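Local coordinates for solute-binding periplasmic protein of iron/siderophore ABC transporter (Yersinia pestis, PDB 6B2Y) that probably binds chelated iron or an iron-siderophore complex in the periplasm and delivers it to an ABC transporter for import, at residues K202-P216 / K348-P360. Numbering follows the deposited sequence.
Sequences KVTDITNKIPEDKKP and KWFYPEQFADLDP
Two aromatic rings of 348-360, Phe-355 and Tyr-351, are the bumps here, and the hollows that take them lie along the last turns of a helix and the loop after it. Phe-355 lays its far end, CZ and CE1, against the helix, in the hollow bounded by Val-203, Ile-206 and Thr-207. Ile-206 comes at it from the opposite direction, CD1 lying 3.5 Å from Phe-355 CE1, while Thr-207 CG2 and the backbone oxygens of Lys-202 and Val-203 meet the ring at its edge. Val-203 O lies 3.7 Å from Phe-355 CZ and accepts the amides of Ile-206 and Thr-207. CG1 beside the backbone N (chi1 -70°) and an extended chi2 (171°) carry Ile-206 CD1 to 3.4 Å from Gln-354 O.

Tyr-351 fills the second hollow, walled by Ile-210, Lys-215 and Pro-216. Ile-210 CD1 sits over one face, offset toward the rim, in a CH-pi contact, 3.6 Å from the centroid of the Tyr-351 ring. Tyr-351 OH lies 3.2 Å from Pro-216 CD and also touches Lys-215 CA. That hydroxyl is hydrogen-bonded to Gly-247 O, which ties down the tip of the ring. Pro-216 CG rests 4.1 Å from Phe-350 CB. No hydrogen bond spans the two segments; the contacts between them are van der Waals and CH-pi. Behind Phe-355, Lys-348 NZ donates hydrogen bonds to Leu-358 O and, at 2.8 Å, to Phe-355 O, holding the loop that also brings Leu-358 CD2 against Val-203 CG2.

The contact thus packs the end of helix 186-207 and its exit loop against the turn leaving helix 340-350. Val-203 and Phe-355 both touch Ala-347 on that helix, and Pro-216 and Phe-350 rest on Ile-275 of strand 275-280, in the mixed sheet.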
loop_
_atom_site.group_PDB
_atom_site.type_symbol
_atom_site.label_atom_id
_atom_site.label_comp_id
_atom_site.label_asym_id
_atom_site.label_seq_id
_atom_site.Cartn_x
_atom_site.Cartn_y
_atom_site.Cartn_z
ATOM N N LYS A 202 14.902 -0.766 -12.505
ATOM C CA LYS A 202 15.258 -2.168 -12.736
ATOM C C LYS A 202 14.189 -2.886 -13.537
ATOM O O LYS A 202 14.496 -3.788 -14.331
ATOM C CB LYS A 202 15.451 -2.902 -11.409
ATOM C CG LYS A 202 16.676 -2.501 -10.647
ATOM C CD LYS A 202 16.675 -3.146 -9.272
ATOM C CE LYS A 202 17.878 -2.701 -8.481
ATOM N NZ LYS A 202 17.931 -3.358 -7.154
ATOM N N VAL A 203 12.932 -2.520 -13.319
ATOM C CA VAL A 203 11.806 -3.113 -14.023
ATOM C C VAL A 203 11.577 -2.436 -15.364
ATOM O O VAL A 203 11.440 -3.109 -16.388
ATOM C CB VAL A 203 10.537 -3.038 -13.145
ATOM C CG1 VAL A 203 9.300 -3.426 -13.947
ATOM C CG2 VAL A 203 10.690 -3.926 -11.895
ATOM N N THR A 204 11.527 -1.095 -15.380
ATOM C CA THR A 204 11.174 -0.408 -16.618
ATOM C C THR A 204 12.290 -0.455 -17.648
ATOM O O THR A 204 11.996 -0.339 -18.845
ATOM C CB THR A 204 10.772 1.054 -16.359
ATOM O OG1 THR A 204 11.872 1.787 -15.805
ATOM C CG2 THR A 204 9.559 1.098 -15.430
ATOM N N ASP A 205 13.547 -0.607 -17.219
ATOM C CA ASP A 205 14.634 -0.834 -18.175
ATOM C C ASP A 205 14.250 -1.933 -19.160
ATOM O O ASP A 205 14.562 -1.848 -20.357
ATOM C CB ASP A 205 15.929 -1.223 -17.443
ATOM C CG ASP A 205 16.719 -0.021 -16.884
ATOM O OD1 ASP A 205 16.315 1.153 -17.032
ATOM O OD2 ASP A 205 17.780 -0.277 -16.276
ATOM N N ILE A 206 13.562 -2.965 -18.670
ATOM C CA ILE A 206 13.103 -4.082 -19.495
ATOM C C ILE A 206 11.703 -3.838 -20.049
ATOM O O ILE A 206 11.454 -4.037 -21.244
ATOM C CB ILE A 206 13.154 -5.398 -18.678
ATOM C CG1 ILE A 206 14.602 -5.818 -18.431
ATOM C CG2 ILE A 206 12.381 -6.494 -19.394
ATOM C CD1 ILE A 206 14.761 -6.980 -17.464
ATOM N N THR A 207 10.741 -3.435 -19.211
ATOM C CA THR A 207 9.361 -3.386 -19.690
ATOM C C THR A 207 9.062 -2.194 -20.602
ATOM O O THR A 207 8.050 -2.230 -21.314
ATOM C CB THR A 207 8.370 -3.381 -18.519
ATOM O OG1 THR A 207 8.633 -2.243 -17.692
ATOM C CG2 THR A 207 8.500 -4.677 -17.673
ATOM N N ASN A 208 9.900 -1.149 -20.605
ATOM C CA ASN A 208 9.687 -0.048 -21.551
ATOM C C ASN A 208 9.727 -0.532 -22.999
ATOM O O ASN A 208 9.014 0.010 -23.857
ATOM C CB ASN A 208 10.737 1.052 -21.354
ATOM C CG ASN A 208 10.445 1.959 -20.158
ATOM O OD1 ASN A 208 9.327 2.008 -19.655
ATOM N ND2 ASN A 208 11.467 2.688 -19.705
ATOM N N LYS A 209 10.546 -1.550 -23.293
ATOM C CA LYS A 209 10.781 -1.996 -24.668
ATOM C C LYS A 209 9.794 -3.044 -25.161
ATOM O O LYS A 209 9.814 -3.381 -26.348
ATOM C CB LYS A 209 12.200 -2.557 -24.805
ATOM C CG LYS A 209 13.273 -1.712 -24.150
ATOM C CD LYS A 209 13.633 -0.515 -25.008
ATOM C CE LYS A 209 14.583 0.424 -24.268
ATOM N NZ LYS A 209 15.999 -0.051 -24.250
ATOM N N ILE A 210 8.939 -3.577 -24.295
ATOM C CA ILE A 210 8.065 -4.685 -24.688
ATOM C C ILE A 210 6.894 -4.155 -25.507
ATOM O O ILE A 210 6.147 -3.290 -25.029
ATOM C CB ILE A 210 7.569 -5.464 -23.466
ATOM C CG1 ILE A 210 8.744 -6.138 -22.756
ATOM C CG2 ILE A 210 6.514 -6.466 -23.878
ATOM C CD1 ILE A 210 8.382 -6.750 -21.435
ATOM N N PRO A 211 6.682 -4.658 -26.727
ATOM C CA PRO A 211 5.547 -4.191 -27.528
ATOM C C PRO A 211 4.222 -4.540 -26.876
ATOM O O PRO A 211 4.093 -5.547 -26.180
ATOM C CB PRO A 211 5.718 -4.934 -28.860
ATOM C CG PRO A 211 7.120 -5.426 -28.858
ATOM C CD PRO A 211 7.480 -5.667 -27.435
ATOM N N GLU A 212 3.225 -3.697 -27.140
ATOM C CA GLU A 212 1.921 -3.838 -26.500
ATOM C C GLU A 212 1.299 -5.203 -26.780
ATOM O O GLU A 212 0.718 -5.825 -25.881
ATOM C CB GLU A 212 1.003 -2.707 -26.970
ATOM C CG GLU A 212 -0.027 -2.258 -25.952
ATOM C CD GLU A 212 0.588 -1.868 -24.611
ATOM O OE1 GLU A 212 0.026 -2.277 -23.576
ATOM O OE2 GLU A 212 1.625 -1.167 -24.592
ATOM N N ASP A 213 1.415 -5.704 -28.011
ATOM C CA ASP A 213 0.745 -6.966 -28.323
ATOM C C ASP A 213 1.531 -8.198 -27.870
ATOM O O ASP A 213 1.165 -9.318 -28.240
ATOM C CB ASP A 213 0.409 -7.043 -29.826
ATOM C CG ASP A 213 1.634 -7.182 -30.727
ATOM O OD1 ASP A 213 2.783 -7.177 -30.244
ATOM O OD2 ASP A 213 1.427 -7.287 -31.964
ATOM N N LYS A 214 2.578 -8.019 -27.068
ATOM C CA LYS A 214 3.298 -9.114 -26.440
ATOM C C LYS A 214 3.137 -9.141 -24.924
ATOM O O LYS A 214 3.757 -9.991 -24.268
ATOM C CB LYS A 214 4.789 -9.023 -26.782
ATOM C CG LYS A 214 5.084 -8.958 -28.283
ATOM C CD LYS A 214 6.477 -9.469 -28.584
ATOM C CE LYS A 214 6.572 -9.997 -30.013
ATOM N NZ LYS A 214 7.921 -10.537 -30.298
ATOM N N LYS A 215 2.319 -8.266 -24.361
ATOM C CA LYS A 215 2.067 -8.111 -22.927
ATOM C C LYS A 215 0.932 -9.026 -22.463
ATOM O O LYS A 215 -0.133 -9.066 -23.098
ATOM C CB LYS A 215 1.705 -6.673 -22.601
ATOM C CG LYS A 215 2.849 -5.726 -22.824
ATOM C CD LYS A 215 2.478 -4.307 -22.447
ATOM C CE LYS A 215 3.681 -3.393 -22.642
ATOM N NZ LYS A 215 3.372 -2.004 -22.174
ATOM N N PRO A 216 1.115 -9.730 -21.349
ATOM C CA PRO A 216 0.032 -10.577 -20.834
ATOM C C PRO A 216 -1.120 -9.737 -20.304
ATOM O O PRO A 216 -0.916 -8.673 -19.714
ATOM C CB PRO A 216 0.709 -11.356 -19.705
ATOM C CG PRO A 216 1.756 -10.398 -19.199
ATOM C CD PRO A 216 2.272 -9.701 -20.445
ATOM N N LYS A 348 8.333 -9.723 -12.188
ATOM C CA LYS A 348 8.977 -11.034 -12.146
ATOM C C LYS A 348 7.984 -12.149 -12.455
ATOM O O LYS A 348 8.351 -13.159 -13.070
ATOM C CB LYS A 348 9.638 -11.244 -10.783
ATOM C CG LYS A 348 10.672 -12.367 -10.737
ATOM C CD LYS A 348 11.236 -12.533 -9.343
ATOM C CE LYS A 348 12.127 -13.760 -9.248
ATOM N NZ LYS A 348 13.445 -13.547 -9.907
ATOM N N TRP A 349 6.729 -12.009 -12.009
ATOM C CA TRP A 349 5.705 -12.978 -12.387
ATOM C C TRP A 349 5.406 -12.919 -13.880
ATOM O O TRP A 349 5.256 -13.964 -14.527
ATOM C CB TRP A 349 4.414 -12.743 -11.612
ATOM C CG TRP A 349 4.525 -12.931 -10.139
ATOM C CD1 TRP A 349 5.409 -13.729 -9.470
ATOM C CD2 TRP A 349 3.700 -12.314 -9.140
ATOM N NE1 TRP A 349 5.190 -13.638 -8.107
ATOM C CE2 TRP A 349 4.140 -12.784 -7.884
ATOM C CE3 TRP A 349 2.633 -11.411 -9.189
ATOM C CZ2 TRP A 349 3.556 -12.373 -6.690
ATOM C CZ3 TRP A 349 2.049 -11.009 -8.002
ATOM C CH2 TRP A 349 2.509 -11.491 -6.770
ATOM N N PHE A 350 5.311 -11.702 -14.444
ATOM C CA PHE A 350 4.885 -11.556 -15.833
ATOM C C PHE A 350 5.956 -12.051 -16.787
ATOM O O PHE A 350 5.645 -12.598 -17.849
ATOM C CB PHE A 350 4.570 -10.088 -16.172
ATOM C CG PHE A 350 3.447 -9.469 -15.364
ATOM C CD1 PHE A 350 2.643 -10.228 -14.517
ATOM C CD2 PHE A 350 3.201 -8.100 -15.461
ATOM C CE1 PHE A 350 1.628 -9.636 -13.777
ATOM C CE2 PHE A 350 2.181 -7.499 -14.733
ATOM C CZ PHE A 350 1.398 -8.267 -13.881
ATOM N N TYR A 351 7.222 -11.807 -16.461
ATOM C CA TYR A 351 8.350 -12.143 -17.332
ATOM C C TYR A 351 9.416 -12.837 -16.499
ATOM O O TYR A 351 10.457 -12.249 -16.183
ATOM C CB TYR A 351 8.893 -10.886 -18.017
ATOM C CG TYR A 351 7.841 -10.120 -18.790
ATOM C CD1 TYR A 351 7.491 -10.488 -20.085
ATOM C CD2 TYR A 351 7.196 -9.018 -18.231
ATOM C CE1 TYR A 351 6.529 -9.805 -20.789
ATOM C CE2 TYR A 351 6.229 -8.318 -18.939
ATOM C CZ TYR A 351 5.910 -8.705 -20.230
ATOM O OH TYR A 351 4.954 -8.030 -20.957
ATOM N N PRO A 352 9.176 -14.099 -16.121
ATOM C CA PRO A 352 10.123 -14.788 -15.224
ATOM C C PRO A 352 11.529 -14.877 -15.786
ATOM O O PRO A 352 12.505 -14.672 -15.056
ATOM C CB PRO A 352 9.501 -16.184 -15.056
ATOM C CG PRO A 352 8.094 -16.071 -15.543
ATOM C CD PRO A 352 8.072 -14.967 -16.553
ATOM N N GLU A 353 11.651 -15.173 -17.080
ATOM C CA GLU A 353 12.960 -15.315 -17.707
ATOM C C GLU A 353 13.751 -14.013 -17.644
ATOM O O GLU A 353 14.913 -13.995 -17.222
ATOM C CB GLU A 353 12.775 -15.774 -19.156
ATOM C CG GLU A 353 14.013 -15.650 -20.023
ATOM C CD GLU A 353 14.323 -16.928 -20.776
ATOM O OE1 GLU A 353 15.519 -17.194 -21.021
ATOM O OE2 GLU A 353 13.370 -17.662 -21.124
ATOM N N GLN A 354 13.125 -12.905 -18.043
ATOM C CA GLN A 354 13.823 -11.630 -18.124
ATOM C C GLN A 354 14.163 -11.055 -16.757
ATOM O O GLN A 354 15.074 -10.225 -16.656
ATOM C CB GLN A 354 12.968 -10.656 -18.933
ATOM C CG GLN A 354 12.189 -11.373 -20.033
ATOM C CD GLN A 354 11.697 -10.441 -21.116
ATOM O OE1 GLN A 354 12.336 -9.427 -21.427
ATOM N NE2 GLN A 354 10.552 -10.778 -21.707
ATOM N N PHE A 355 13.481 -11.493 -15.701
ATOM C CA PHE A 355 13.718 -10.994 -14.353
ATOM C C PHE A 355 14.240 -12.099 -13.439
ATOM O O PHE A 355 13.929 -12.142 -12.246
ATOM C CB PHE A 355 12.452 -10.366 -13.776
ATOM C CG PHE A 355 12.063 -9.067 -14.448
ATOM C CD1 PHE A 355 12.804 -7.914 -14.237
ATOM C CD2 PHE A 355 10.961 -9.012 -15.283
ATOM C CE1 PHE A 355 12.455 -6.729 -14.855
ATOM C CE2 PHE A 355 10.600 -7.834 -15.899
ATOM C CZ PHE A 355 11.349 -6.692 -15.686
ATOM N N ALA A 356 15.061 -13.005 -13.982
ATOM C CA ALA A 356 15.650 -14.048 -13.146
ATOM C C ALA A 356 16.639 -13.472 -12.137
ATOM O O ALA A 356 16.760 -13.987 -11.021
ATOM C CB ALA A 356 16.328 -15.100 -14.026
ATOM N N ASP A 357 17.329 -12.395 -12.495
ATOM C CA ASP A 357 18.298 -11.761 -11.613
ATOM C C ASP A 357 17.663 -10.821 -10.590
ATOM O O ASP A 357 18.372 -10.324 -9.708
ATOM C CB ASP A 357 19.324 -10.993 -12.454
ATOM C CG ASP A 357 18.671 -9.969 -13.386
ATOM O OD1 ASP A 357 19.055 -8.778 -13.322
ATOM O OD2 ASP A 357 17.772 -10.352 -14.177
ATOM N N LEU A 358 16.360 -10.568 -10.682
ATOM C CA LEU A 358 15.674 -9.617 -9.815
ATOM C C LEU A 358 15.037 -10.358 -8.649
ATOM O O LEU A 358 14.281 -11.309 -8.856
ATOM C CB LEU A 358 14.610 -8.846 -10.604
ATOM C CG LEU A 358 13.725 -7.845 -9.842
ATOM C CD1 LEU A 358 14.588 -6.752 -9.291
ATOM C CD2 LEU A 358 12.634 -7.286 -10.739
ATOM N N ASP A 359 15.324 -9.904 -7.430
ATOM C CA ASP A 359 14.838 -10.542 -6.205
ATOM C C ASP A 359 14.135 -9.511 -5.326
ATOM O O ASP A 359 14.800 -8.791 -4.558
ATOM C CB ASP A 359 15.990 -11.192 -5.448
ATOM C CG ASP A 359 15.544 -11.872 -4.163
ATOM O OD1 ASP A 359 14.339 -11.828 -3.826
ATOM O OD2 ASP A 359 16.417 -12.468 -3.490
ATOM N N PRO A 360 12.804 -9.423 -5.400
ATOM C CA PRO A 360 12.076 -8.498 -4.515
ATOM C C PRO A 360 12.363 -8.711 -3.040
ATOM O O PRO A 360 12.285 -7.750 -2.263
ATOM C CB PRO A 360 10.608 -8.792 -4.838
ATOM C CG PRO A 360 10.634 -9.323 -6.232
ATOM C CD PRO A 360 11.917 -10.076 -6.376
#